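Long-range contacts in endoglucanase, family GH5 (Zobellia galactanivorans, PDB 6GL2), which hydrolyses hemicellulose, with mixed-linked glucan a probable substrate, and belongs to glycoside hydrolase family 5, whose catalytic domain is a TIM barrel: residues Leu253-Ile259 with Ala297-Ile303; Pro14-Val18 with Asn268-Val272; Thr46-Asp52 with Phe94-Met100; Lys56-Lys60 with Ala332-Val336. All coordinates share one frame. Where two conformers were deposited one is given. Residues are numbered along the deposited sequence.

Contact 1. Residues Leu253-Ile259 with Ala297-Ile303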
loop_
_atom_site.group_PDB
_atom_site.type_symbol
_atom_site.label_atom_id
_atom_site.label_comp_id
_atom_site.label_asym_id
_atom_site.label_seq_id
_atom_site.Cartn_x
_atom_site.Cartn_y
_atom_site.Cartn_z
ATOM N N LEU A 253 -13.318 -14.271 7.392
ATOM C CA LEU A 253 -13.932 -14.475 6.125
ATOM C C LEU A 253 -15.076 -13.429 5.962
ATOM O O LEU A 253 -15.331 -12.957 4.842
ATOM C CB LEU A 253 -14.500 -15.889 5.949
ATOM C CG LEU A 253 -13.494 -17.001 5.886
ATOM C CD1 LEU A 253 -14.241 -18.289 5.534
ATOM C CD2 LEU A 253 -12.446 -16.678 4.788
ATOM N N ALA A 254 -15.763 -13.041 7.049
ATOM C CA ALA A 254 -16.822 -12.061 6.942
ATOM C C ALA A 254 -16.237 -10.714 6.539
ATOM O O ALA A 254 -16.801 -9.972 5.773
ATOM C CB ALA A 254 -17.581 -11.901 8.260
ATOM N N GLU A 255 -15.085 -10.348 7.122
ATOM C CA GLU A 255 -14.340 -9.120 6.734
ATOM C C GLU A 255 -14.012 -9.126 5.255
ATOM O O GLU A 255 -14.280 -8.164 4.525
ATOM C CB GLU A 255 -13.089 -9.018 7.643
ATOM C CG GLU A 255 -12.033 -7.993 7.243
ATOM C CD GLU A 255 -12.454 -6.591 7.482
ATOM O OE1 GLU A 255 -11.656 -5.659 7.100
ATOM O OE2 GLU A 255 -13.604 -6.279 7.997
ATOM N N LEU A 256 -13.380 -10.207 4.820
ATOM C CA LEU A 256 -12.948 -10.311 3.446
ATOM C C LEU A 256 -14.149 -10.312 2.475
ATOM O O LEU A 256 -14.112 -9.812 1.344
ATOM C CB LEU A 256 -11.993 -11.468 3.190
ATOM C CG LEU A 256 -10.661 -11.314 3.968
ATOM C CD1 LEU A 256 -9.779 -12.578 3.768
ATOM C CD2 LEU A 256 -9.848 -10.072 3.602
ATOM N N ASP A 257 -15.260 -10.949 2.914
ATOM C CA ASP A 257 -16.508 -11.015 2.097
ATOM C C ASP A 257 -17.208 -9.642 1.968
ATOM O O ASP A 257 -17.735 -9.325 0.951
ATOM C CB ASP A 257 -17.505 -12.077 2.645
ATOM C CG ASP A 257 -17.018 -13.456 2.508
ATOM O OD1 ASP A 257 -16.180 -13.807 1.669
ATOM O OD2 ASP A 257 -17.689 -14.361 3.124
ATOM N N LYS A 258 -17.104 -8.810 3.021
ATOM C CA LYS A 258 -17.552 -7.434 2.975
ATOM C C LYS A 258 -16.845 -6.630 1.863
ATOM O O LYS A 258 -17.400 -5.916 1.062
ATOM C CB LYS A 258 -17.381 -6.772 4.340
ATOM C CG LYS A 258 -17.540 -5.315 4.507
ATOM C CD LYS A 258 -17.287 -4.935 5.992
ATOM C CE LYS A 258 -15.800 -4.615 6.401
ATOM N NZ LYS A 258 -15.330 -4.090 7.781
ATOM N N ILE A 259 -15.513 -6.791 1.849
ATOM C CA ILE A 259 -14.652 -6.119 0.857
ATOM C C ILE A 259 -14.981 -6.648 -0.554
ATOM O O ILE A 259 -15.171 -5.910 -1.514
ATOM C CB ILE A 259 -13.183 -6.385 1.222
ATOM C CG1 ILE A 259 -12.853 -5.766 2.587
ATOM C CG2 ILE A 259 -12.240 -6.012 0.059
ATOM C CD1 ILE A 259 -11.517 -6.236 3.127
ATOM N N ALA A 297 -7.417 -16.957 1.942
ATOM C CA ALA A 297 -8.741 -16.339 1.834
ATOM C C ALA A 297 -8.736 -15.208 0.796
ATOM O O ALA A 297 -9.612 -15.015 -0.015
ATOM C CB ALA A 297 -9.261 -15.888 3.151
ATOM N N CYS A 298 -7.611 -14.455 0.783
ATOM C CA CYS A 298 -7.448 -13.434 -0.229
ATOM C C CYS A 298 -7.293 -14.054 -1.602
ATOM O O CYS A 298 -7.948 -13.605 -2.558
ATOM C CB CYS A 298 -6.180 -12.546 0.088
ATOM S SG CYS A 298 -6.445 -11.385 1.437
ATOM N N ALA A 299 -6.430 -15.058 -1.739
ATOM C CA ALA A 299 -6.188 -15.677 -3.033
ATOM C C ALA A 299 -7.503 -16.271 -3.615
ATOM O O ALA A 299 -7.777 -16.049 -4.793
ATOM C CB ALA A 299 -5.131 -16.747 -2.916
ATOM N N GLU A 300 -8.334 -16.871 -2.785
ATOM C CA GLU A 300 -9.624 -17.438 -3.235
ATOM C C GLU A 300 -10.574 -16.389 -3.741
ATOM O O GLU A 300 -11.424 -16.680 -4.588
ATOM C CB GLU A 300 -10.247 -18.259 -2.105
ATOM C CG GLU A 300 -9.352 -19.478 -1.876
ATOM C CD GLU A 300 -9.849 -20.561 -0.977
ATOM O OE1 GLU A 300 -10.773 -20.320 -0.174
ATOM O OE2 GLU A 300 -9.225 -21.653 -1.114
ATOM N N ARG A 301 -10.474 -15.164 -3.275
ATOM C CA ARG A 301 -11.257 -14.041 -3.665
ATOM C C ARG A 301 -10.635 -13.185 -4.774
ATOM O O ARG A 301 -11.280 -12.236 -5.216
ATOM C CB ARG A 301 -11.608 -13.219 -2.452
ATOM C CG ARG A 301 -12.582 -13.950 -1.523
ATOM C CD ARG A 301 -12.585 -13.406 -0.103
ATOM N NE ARG A 301 -13.537 -14.158 0.708
ATOM C CZ ARG A 301 -13.370 -15.389 1.052
ATOM N NH1 ARG A 301 -12.237 -16.043 0.885
ATOM N NH2 ARG A 301 -14.405 -16.021 1.660
ATOM N N GLY A 302 -9.398 -13.466 -5.194
ATOM C CA GLY A 302 -8.773 -12.685 -6.244
ATOM C C GLY A 302 -8.184 -11.365 -5.731
ATOM O O GLY A 302 -7.957 -10.473 -6.542
ATOM N N ILE A 303 -8.061 -11.266 -4.445
ATOM C CA ILE A 303 -7.477 -10.071 -3.763
ATOM C C ILE A 303 -5.985 -10.342 -3.603
ATOM O O ILE A 303 -5.583 -11.369 -3.138
ATOM C CB ILE A 303 -8.079 -9.871 -2.384
ATOM C CG1 ILE A 303 -9.614 -9.621 -2.476
ATOM C CG2 ILE A 303 -7.365 -8.777 -1.520
ATOM C CD1 ILE A 303 -10.398 -9.632 -1.175
#

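Contact 2. Residues Pro14-Val18 with Asn268-Val272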
loop_
_atom_site.group_PDB
_atom_site.type_symbol
_atom_site.label_atom_id
_atom_site.label_comp_id
_atom_site.label_asym_id
_atom_site.label_seq_id
_atom_site.Cartn_x
_atom_site.Cartn_y
_atom_site.Cartn_z
ATOM N N PRO A 14 -8.156 -4.661 -14.776
ATOM C CA PRO A 14 -7.688 -4.743 -13.365
ATOM C C PRO A 14 -7.833 -6.056 -12.636
ATOM O O PRO A 14 -6.921 -6.503 -11.967
ATOM C CB PRO A 14 -8.449 -3.633 -12.684
ATOM C CG PRO A 14 -8.689 -2.635 -13.726
ATOM C CD PRO A 14 -8.941 -3.466 -14.988
ATOM N N LYS A 15 -8.923 -6.822 -12.830
ATOM C CA LYS A 15 -9.031 -8.029 -12.034
ATOM C C LYS A 15 -7.970 -9.070 -12.432
ATOM O O LYS A 15 -7.418 -9.806 -11.580
ATOM C CB LYS A 15 -10.429 -8.621 -12.072
ATOM C CG LYS A 15 -11.428 -7.733 -11.316
ATOM C CD LYS A 15 -12.812 -8.334 -11.185
ATOM C CE LYS A 15 -13.761 -7.418 -10.401
ATOM N NZ LYS A 15 -15.168 -7.977 -10.536
ATOM N N GLU A 16 -7.613 -9.175 -13.849
ATOM C CA GLU A 16 -6.567 -10.076 -14.239
ATOM C C GLU A 16 -5.175 -9.550 -13.802
ATOM O O GLU A 16 -4.300 -10.344 -13.522
ATOM C CB GLU A 16 -6.644 -10.340 -15.728
ATOM C CG GLU A 16 -5.673 -11.378 -16.202
ATOM C CD GLU A 16 -5.731 -12.739 -15.471
ATOM O OE1 GLU A 16 -6.835 -13.358 -15.275
ATOM O OE2 GLU A 16 -4.632 -13.197 -15.056
ATOM N N PHE A 17 -5.002 -8.243 -13.911
ATOM C CA PHE A 17 -3.746 -7.619 -13.406
ATOM C C PHE A 17 -3.522 -7.956 -11.936
ATOM O O PHE A 17 -2.388 -8.378 -11.590
ATOM C CB PHE A 17 -3.892 -6.175 -13.673
ATOM C CG PHE A 17 -2.648 -5.361 -13.371
ATOM C CD1 PHE A 17 -2.376 -4.882 -12.066
ATOM C CD2 PHE A 17 -1.761 -5.001 -14.380
ATOM C CE1 PHE A 17 -1.246 -4.135 -11.819
ATOM C CE2 PHE A 17 -0.629 -4.249 -14.146
ATOM C CZ PHE A 17 -0.402 -3.793 -12.840
ATOM N N VAL A 18 -4.519 -7.884 -11.094
ATOM C CA VAL A 18 -4.345 -8.149 -9.709
ATOM C C VAL A 18 -4.022 -9.594 -9.431
ATOM O O VAL A 18 -3.287 -9.944 -8.569
ATOM C CB VAL A 18 -5.535 -7.584 -8.860
ATOM C CG1 VAL A 18 -5.580 -8.117 -7.449
ATOM C CG2 VAL A 18 -5.483 -6.060 -8.886
ATOM N N ASN A 268 -17.546 -3.836 -9.482
ATOM C CA ASN A 268 -16.694 -4.390 -10.531
ATOM C C ASN A 268 -15.267 -3.840 -10.552
ATOM O O ASN A 268 -14.798 -3.342 -11.586
ATOM C CB ASN A 268 -17.366 -4.206 -11.923
ATOM C CG ASN A 268 -16.627 -4.991 -13.016
ATOM O OD1 ASN A 268 -16.669 -4.611 -14.213
ATOM N ND2 ASN A 268 -15.893 -6.050 -12.630
ATOM N N ARG A 269 -14.710 -3.832 -9.332
ATOM C CA ARG A 269 -13.340 -3.357 -9.138
ATOM C C ARG A 269 -12.486 -4.449 -8.560
ATOM O O ARG A 269 -12.919 -5.240 -7.743
ATOM C CB ARG A 269 -13.314 -2.202 -8.205
ATOM C CG ARG A 269 -13.986 -0.965 -8.675
ATOM C CD ARG A 269 -13.103 -0.215 -9.653
ATOM N NE ARG A 269 -13.791 0.845 -10.362
ATOM C CZ ARG A 269 -13.269 1.496 -11.375
ATOM N NH1 ARG A 269 -11.982 1.342 -11.710
ATOM N NH2 ARG A 269 -14.011 2.396 -11.991
ATOM N N ALA A 270 -11.179 -4.407 -8.833
ATOM C CA ALA A 270 -10.226 -5.316 -8.214
ATOM C C ALA A 270 -9.642 -4.625 -6.957
ATOM O O ALA A 270 -9.710 -3.420 -6.864
ATOM C CB ALA A 270 -9.093 -5.611 -9.231
ATOM N N VAL A 271 -9.196 -5.457 -6.042
ATOM C CA VAL A 271 -8.717 -5.042 -4.743
ATOM C C VAL A 271 -7.328 -5.567 -4.488
ATOM O O VAL A 271 -7.023 -6.756 -4.579
ATOM C CB VAL A 271 -9.667 -5.507 -3.631
ATOM C CG1 VAL A 271 -9.220 -4.976 -2.250
ATOM C CG2 VAL A 271 -11.114 -4.988 -3.937
ATOM N N VAL A 272 -6.486 -4.617 -3.974
ATOM C CA VAL A 272 -5.128 -4.984 -3.387
ATOM C C VAL A 272 -5.162 -4.661 -1.909
ATOM O O VAL A 272 -5.470 -3.537 -1.522
ATOM C CB VAL A 272 -4.049 -4.216 -4.127
ATOM C CG1 VAL A 272 -2.714 -4.471 -3.428
ATOM C CG2 VAL A 272 -3.904 -4.644 -5.550
#

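Contact 3. Residues Thr46-Asp52 with Phe94-Met100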
loop_
_atom_site.group_PDB
_atom_site.type_symbol
_atom_site.label_atom_id
_atom_site.label_comp_id
_atom_site.label_asym_id
_atom_site.label_seq_id
_atom_site.Cartn_x
_atom_site.Cartn_y
_atom_site.Cartn_z
ATOM N N THR A 46 18.558 0.190 1.381
ATOM C CA THR A 46 18.041 -0.924 0.622
ATOM C C THR A 46 19.012 -1.256 -0.497
ATOM O O THR A 46 19.561 -0.404 -1.136
ATOM C CB THR A 46 16.585 -0.685 0.174
ATOM O OG1 THR A 46 15.782 -0.467 1.378
ATOM C CG2 THR A 46 15.986 -2.040 -0.427
ATOM N N THR A 47 19.225 -2.535 -0.697
ATOM C CA THR A 47 20.104 -3.026 -1.787
ATOM C C THR A 47 19.393 -4.002 -2.655
ATOM O O THR A 47 18.341 -4.607 -2.285
ATOM C CB THR A 47 21.339 -3.743 -1.206
ATOM O OG1 THR A 47 20.916 -4.932 -0.557
ATOM C CG2 THR A 47 22.110 -2.859 -0.261
ATOM N N LYS A 48 19.926 -4.225 -3.866
ATOM C CA LYS A 48 19.363 -5.224 -4.746
ATOM C C LYS A 48 19.465 -6.595 -4.120
ATOM O O LYS A 48 18.519 -7.391 -4.266
ATOM C CB LYS A 48 20.100 -5.225 -6.109
ATOM C CG LYS A 48 19.361 -6.160 -7.092
ATOM C CD LYS A 48 19.834 -6.087 -8.506
ATOM C CE LYS A 48 19.001 -6.984 -9.426
ATOM N NZ LYS A 48 19.257 -8.431 -9.136
ATOM N N ALA A 49 20.513 -6.913 -3.394
ATOM C CA ALA A 49 20.656 -8.171 -2.749
ATOM C C ALA A 49 19.506 -8.511 -1.793
ATOM O O ALA A 49 19.036 -9.626 -1.673
ATOM C CB ALA A 49 22.027 -8.260 -2.019
ATOM N N MET A 50 18.962 -7.487 -1.123
ATOM C CA MET A 50 17.776 -7.642 -0.335
ATOM C C MET A 50 16.564 -7.991 -1.166
ATOM O O MET A 50 15.862 -8.936 -0.864
ATOM C CB MET A 50 17.477 -6.397 0.516
ATOM C CG MET A 50 18.543 -6.090 1.530
ATOM S SD MET A 50 18.295 -4.410 2.229
ATOM C CE MET A 50 19.897 -4.080 3.023
ATOM N N ILE A 51 16.314 -7.135 -2.131
ATOM C CA ILE A 51 15.158 -7.404 -2.998
ATOM C C ILE A 51 15.215 -8.725 -3.715
ATOM O O ILE A 51 14.202 -9.432 -3.876
ATOM C CB ILE A 51 14.971 -6.222 -3.959
ATOM C CG1 ILE A 51 14.823 -4.891 -3.215
ATOM C CG2 ILE A 51 13.757 -6.521 -4.869
ATOM C CD1 ILE A 51 13.787 -4.884 -2.095
ATOM N N ASP A 52 16.418 -9.174 -4.097
ATOM C CA ASP A 52 16.588 -10.468 -4.704
ATOM C C ASP A 52 16.041 -11.589 -3.818
ATOM O O ASP A 52 15.391 -12.501 -4.340
ATOM C CB ASP A 52 18.117 -10.795 -4.901
ATOM C CG ASP A 52 18.747 -9.979 -5.997
ATOM O OD1 ASP A 52 18.120 -9.324 -6.846
ATOM O OD2 ASP A 52 20.030 -9.960 -5.981
ATOM N N PHE A 94 15.408 -2.420 -8.744
ATOM C CA PHE A 94 15.839 -3.678 -8.121
ATOM C C PHE A 94 14.703 -4.707 -8.272
ATOM O O PHE A 94 14.938 -5.899 -8.519
ATOM C CB PHE A 94 16.140 -3.587 -6.662
ATOM C CG PHE A 94 17.272 -2.675 -6.261
ATOM C CD1 PHE A 94 18.306 -2.350 -7.078
ATOM C CD2 PHE A 94 17.279 -2.155 -4.975
ATOM C CE1 PHE A 94 19.376 -1.498 -6.633
ATOM C CE2 PHE A 94 18.292 -1.317 -4.570
ATOM C CZ PHE A 94 19.277 -1.058 -5.403
ATOM N N ALA A 95 13.492 -4.319 -7.972
ATOM C CA ALA A 95 12.282 -5.142 -8.080
ATOM C C ALA A 95 11.935 -5.503 -9.507
ATOM O O ALA A 95 11.667 -6.666 -9.865
ATOM C CB ALA A 95 11.124 -4.526 -7.349
ATOM N N LEU A 96 11.885 -4.480 -10.353
ATOM C CA LEU A 96 11.542 -4.718 -11.750
ATOM C C LEU A 96 12.482 -5.652 -12.426
ATOM O O LEU A 96 12.053 -6.538 -13.217
ATOM C CB LEU A 96 11.455 -3.395 -12.575
ATOM C CG LEU A 96 10.326 -2.448 -12.124
ATOM C CD1 LEU A 96 10.572 -1.017 -12.696
ATOM C CD2 LEU A 96 8.899 -2.976 -12.463
ATOM N N GLU A 97 13.756 -5.584 -12.135
ATOM C CA GLU A 97 14.824 -6.517 -12.642
ATOM C C GLU A 97 14.632 -7.932 -12.212
ATOM O O GLU A 97 15.166 -8.874 -12.835
ATOM C CB GLU A 97 16.198 -6.045 -12.177
ATOM C CG GLU A 97 16.662 -4.788 -12.894
ATOM C CD GLU A 97 17.688 -3.975 -12.177
ATOM O OE1 GLU A 97 18.258 -4.438 -11.173
ATOM O OE2 GLU A 97 17.868 -2.838 -12.709
ATOM N N ASN A 98 13.892 -8.162 -11.118
ATOM C CA ASN A 98 13.517 -9.418 -10.566
ATOM C C ASN A 98 12.174 -9.890 -11.112
ATOM O O ASN A 98 11.589 -10.812 -10.547
ATOM C CB ASN A 98 13.532 -9.381 -9.038
ATOM C CG ASN A 98 14.883 -9.659 -8.449
ATOM O OD1 ASN A 98 15.378 -10.818 -8.456
ATOM N ND2 ASN A 98 15.545 -8.652 -7.906
ATOM N N GLU A 99 11.661 -9.191 -12.115
ATOM C CA GLU A 99 10.412 -9.563 -12.730
ATOM C C GLU A 99 9.195 -9.279 -11.841
ATOM O O GLU A 99 8.140 -9.891 -12.046
ATOM C CB GLU A 99 10.425 -11.007 -13.292
ATOM C CG GLU A 99 11.595 -11.222 -14.270
ATOM C CD GLU A 99 11.515 -10.206 -15.399
ATOM O OE1 GLU A 99 10.584 -10.325 -16.219
ATOM O OE2 GLU A 99 12.334 -9.286 -15.470
ATOM N N MET A 100 9.338 -8.453 -10.819
ATOM C CA MET A 100 8.252 -8.112 -9.904
ATOM C C MET A 100 7.475 -6.897 -10.376
ATOM O O MET A 100 7.958 -6.054 -11.117
ATOM C CB MET A 100 8.822 -7.824 -8.516
ATOM C CG MET A 100 9.609 -8.986 -7.917
ATOM S SD MET A 100 10.423 -8.515 -6.377
ATOM C CE MET A 100 9.018 -8.693 -5.245
HETATM O O HOH W 1 17.877 -10.363 -10.595
#

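Contact 4. Residues Lys56-Lys60 with Ala332-Val336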
loop_
_atom_site.group_PDB
_atom_site.type_symbol
_atom_site.label_atom_id
_atom_site.label_comp_id
_atom_site.label_asym_id
_atom_site.label_seq_id
_atom_site.Cartn_x
_atom_site.Cartn_y
_atom_site.Cartn_z
ATOM N N LYS A 56 13.174 -14.297 -4.694
ATOM C CA LYS A 56 13.502 -15.719 -4.677
ATOM C C LYS A 56 12.559 -16.491 -3.850
ATOM O O LYS A 56 12.320 -17.653 -4.093
ATOM C CB LYS A 56 14.939 -15.911 -4.169
ATOM C CG LYS A 56 16.025 -15.495 -5.180
ATOM C CD LYS A 56 17.405 -15.090 -4.621
ATOM C CE LYS A 56 18.086 -16.264 -4.048
ATOM N NZ LYS A 56 19.426 -15.903 -3.432
ATOM N N MET A 57 12.003 -15.870 -2.800
ATOM C CA MET A 57 11.012 -16.501 -1.891
ATOM C C MET A 57 9.688 -16.669 -2.596
ATOM O O MET A 57 8.888 -17.509 -2.165
ATOM C CB MET A 57 10.958 -15.668 -0.575
ATOM C CG MET A 57 9.862 -16.080 0.371
ATOM S SD MET A 57 9.944 -17.788 0.954
ATOM C CE MET A 57 11.221 -17.642 2.214
ATOM N N GLY A 58 9.443 -15.928 -3.648
ATOM C CA GLY A 58 8.242 -16.108 -4.449
ATOM C C GLY A 58 7.212 -14.972 -4.440
ATOM O O GLY A 58 6.176 -15.108 -5.024
ATOM N N PHE A 59 7.566 -13.896 -3.714
ATOM C CA PHE A 59 6.740 -12.702 -3.824
ATOM C C PHE A 59 6.799 -12.144 -5.235
ATOM O O PHE A 59 7.914 -11.983 -5.758
ATOM C CB PHE A 59 7.209 -11.642 -2.796
ATOM C CG PHE A 59 6.962 -12.001 -1.338
ATOM C CD1 PHE A 59 5.628 -11.917 -0.874
ATOM C CD2 PHE A 59 7.899 -12.581 -0.525
ATOM C CE1 PHE A 59 5.345 -12.262 0.431
ATOM C CE2 PHE A 59 7.646 -12.874 0.790
ATOM C CZ PHE A 59 6.322 -12.795 1.221
ATOM N N LYS A 60 5.677 -11.803 -5.786
ATOM C CA LYS A 60 5.595 -11.263 -7.111
ATOM C C LYS A 60 5.498 -9.717 -7.177
ATOM O O LYS A 60 5.760 -9.107 -8.179
ATOM C CB LYS A 60 4.457 -11.963 -7.906
ATOM C CG LYS A 60 4.387 -11.530 -9.322
ATOM C CD LYS A 60 5.619 -11.895 -10.158
ATOM C CE LYS A 60 5.486 -11.665 -11.691
ATOM N NZ LYS A 60 6.628 -12.188 -12.444
ATOM N N ALA A 332 6.502 -16.381 5.330
ATOM C CA ALA A 332 6.655 -16.005 3.915
ATOM C C ALA A 332 6.101 -17.077 2.966
ATOM O O ALA A 332 5.389 -16.796 2.025
ATOM C CB ALA A 332 8.100 -15.637 3.587
ATOM N N GLU A 333 6.495 -18.303 3.303
ATOM C CA GLU A 333 6.084 -19.424 2.437
ATOM C C GLU A 333 4.589 -19.602 2.464
ATOM O O GLU A 333 3.999 -19.903 1.435
ATOM C CB GLU A 333 6.825 -20.696 2.864
ATOM C CG GLU A 333 8.268 -20.690 2.392
ATOM C CD GLU A 333 9.208 -21.531 3.242
ATOM O OE1 GLU A 333 8.694 -22.370 4.004
ATOM O OE2 GLU A 333 10.435 -21.378 3.141
ATOM N N ALA A 334 3.960 -19.361 3.601
ATOM C CA ALA A 334 2.506 -19.489 3.730
ATOM C C ALA A 334 1.786 -18.454 2.933
ATOM O O ALA A 334 0.684 -18.722 2.399
ATOM C CB ALA A 334 2.123 -19.288 5.179
ATOM N N ILE A 335 2.370 -17.277 2.757
ATOM C CA ILE A 335 1.792 -16.226 1.973
ATOM C C ILE A 335 1.911 -16.436 0.453
ATOM O O ILE A 335 0.980 -16.131 -0.322
ATOM C CB ILE A 335 2.355 -14.865 2.365
ATOM C CG1 ILE A 335 2.069 -14.549 3.811
ATOM C CG2 ILE A 335 1.773 -13.741 1.482
ATOM C CD1 ILE A 335 3.044 -13.530 4.303
ATOM N N VAL A 336 3.059 -16.949 0.023
ATOM C CA VAL A 336 3.280 -17.078 -1.398
ATOM C C VAL A 336 2.773 -18.409 -1.986
ATOM O O VAL A 336 2.595 -18.484 -3.236
ATOM C CB VAL A 336 4.800 -16.935 -1.725
ATOM C CG1 VAL A 336 5.412 -15.573 -1.281
ATOM C CG2 VAL A 336 5.634 -17.983 -1.135
#

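Contact 1. Residues Leu253-Ile259 with Ala297-Ile303
Two helices on the outer layer of a (β/α)8 barrel pack side by side here, running in nearly the same direction. The axes of 253-259 and 297-301 come within 10.6 Å at a crossing angle of -29°, and the backbones face each other most directly at L253 with A297 (CA to CA 7.0 Å) and L256 with C298 (CA to CA 7.3 Å). The second helix ends in a Schellman motif: G302 takes a positive phi, while G302 N bonds A299 O at 3.1 Å and I303 N bonds C298 O at 3.0 Å. This turn brings I303 back toward the partner helix.

The small side chain of A297 admits two leucines, with L256 CD1 3.4 Å and L253 CD2 3.7 Å from A297 CB. L256 CD1 also lies 4.2 Å from C298 SG, and I259 CG2 meets I303 CD1 at 4.2 Å. On the barrel side, M273 of strand 271-276 touches L256, I259 and I303. Farther from the strands, R301 reaches across. Its NE and NH2 both donate to D257 OD1, each at 2.8 Å, and its NH1 bonds A297 O at 3.0 Å. R260 is a second cationic partner of D257.

The chemistry is thus graded, hydrocarbon toward the strands and a salt bridge farther out, with the aliphatic part of R301 joining the two: its CD is 3.9 Å from L256 CB.

Contact 2. Residues Pro14-Val18 with Asn268-Val272
The segment 268-272 leads from the end of one helix into a barrel strand, and 14-18, most of helix 14-20, lies against it. At N268 phi is positive as the chain leaves the preceding helix. R269 follows with its CB pointing away, its guanidinium hydrogen-bonding to the backbone of D219 and V222, while K15 CE packs 3.5 Å from R269 O; the ammonium of K15 bonds I264 O. A270 is the centre of the contact. Its CB touches P14 CB (4.0 Å), K15 CG (3.8 Å) and V18 CG2 (3.7 Å), and this small residue lets the CA atoms of K15 and A270 approach to 4.8 Å. V18 CG1 packs 3.5 Å from V271 O, and V272 CG2 meets V18 CG2 at 4.0 Å. The helix therefore lies across the start of strand 271-276, at the end of the barrel where the strands begin, where V18 also touches I223 and C304 of the two flanking strands, while V271 faces helix 246-266.

Contact 3. Residues Thr46-Asp52 with Phe94-Met100
At the apolar centre stands I51, whose CG2 lies 3.8 Å from A95 CA and 4.2 Å from M100 SD, while its CG1 packs on F94 CB at 3.9 Å. The F94 ring then slides against the first turn of the other helix. K48 CB sits over its face in a CH-pi contact, 3.8 Å from the centroid, and T46 O approaches the ring edge, 3.8 Å from F94 CE2.

Farther out the side chains turn polar. N98 ND2 donates to D52 OD1 (2.9 Å, nearly linear at 172°) and also to F94 O at 2.9 Å, linking the turn after helix 82-96, and F94 O in its last turn, to the neighbouring helix. D52 OD1 forms a salt bridge with K48 NZ at 2.7 Å, and a water accepts from K48 NZ at 2.8 Å while donating weakly to N98 OD1 at 3.3 Å.

Both helix ends carry classical signals. T47 is the N-cap of a capping box, M50 N bonding T47 OG1 at 3.3 Å and T47 N returning a weak bond to M50 SD at 3.6 Å. E99, with positive phi, is the C-prime residue of a Schellman motif (M100 N to A95 O 3.1 Å, E99 N to L96 O 2.9 Å). Packing between successive outer helices is characteristic of the (β/α)8 barrel; here the first turn of 48-57 meets the last of 82-96.

Contact 4. Residues Lys56-Lys60 with Ala332-Val336
Apolar packing comes first among the interactions joining the end of helix 48-57 to the last helix of the chain, 329-336. M57 lays its CG 3.7 Å from A332 CB and its SD 3.6 Å from E333 CG, the aliphatic part of that acid serving as the surface. The F59 ring shares A332 with M57 and adds I335, with F59 CE2 4.0 Å from A332 CB and F59 CE1 4.0 Å from I335 CG2.

A CH-pi interaction supplies the most directional element: V336 CG1 stands 3.6 Å from the centroid of the F59 ring, only 8° off its normal. W25 meets the same ring with planes at about 50°, and W326 touches M57, F59 and A332.

Backbone packing is the third kind. V336 CG2 rests 3.4 Å from M57 O, and V336 CG1 lies 3.7 Å from both G58 C and F59 N. This closeness depends on G58, which closes helix 48-57 in a Schellman motif at a phi of 113°. A side chain there would collide with the preceding carbonyl and crowd V336; G58 CA and V336 CA are 5.9 Å apart.

The two lysines turn to partners outside the contact, K56 NZ to E53 and K60 NZ to E99 O. The first and last helices of the barrel's outer ring are consequently joined by shape and dispersion forces, with a glycine turn fitted to a valine.

The four contacts illustrate how a (β/α)8 barrel varies its chemistry with position. Contact 1 is the most buried and joins two neighbouring outer helices; the others are partly buried. Contacts 1 and 2 meet at strand 271-276, where I259 and I303 of the former pack on V271 of the latter. Contacts 3 and 4 share helix 48-57, one at its start and the other at its end, and adjoin through E99 O and K60 NZ, 2.8 Å apart in a probable hydrogen bond. A salt bridge crosses contact 1, whereas in contact 3 an Asn-Asp hydrogen bond crosses and the Lys-Asp salt bridge stays within 46-52; contacts 2 and 4 rely mainly on close apolar fit.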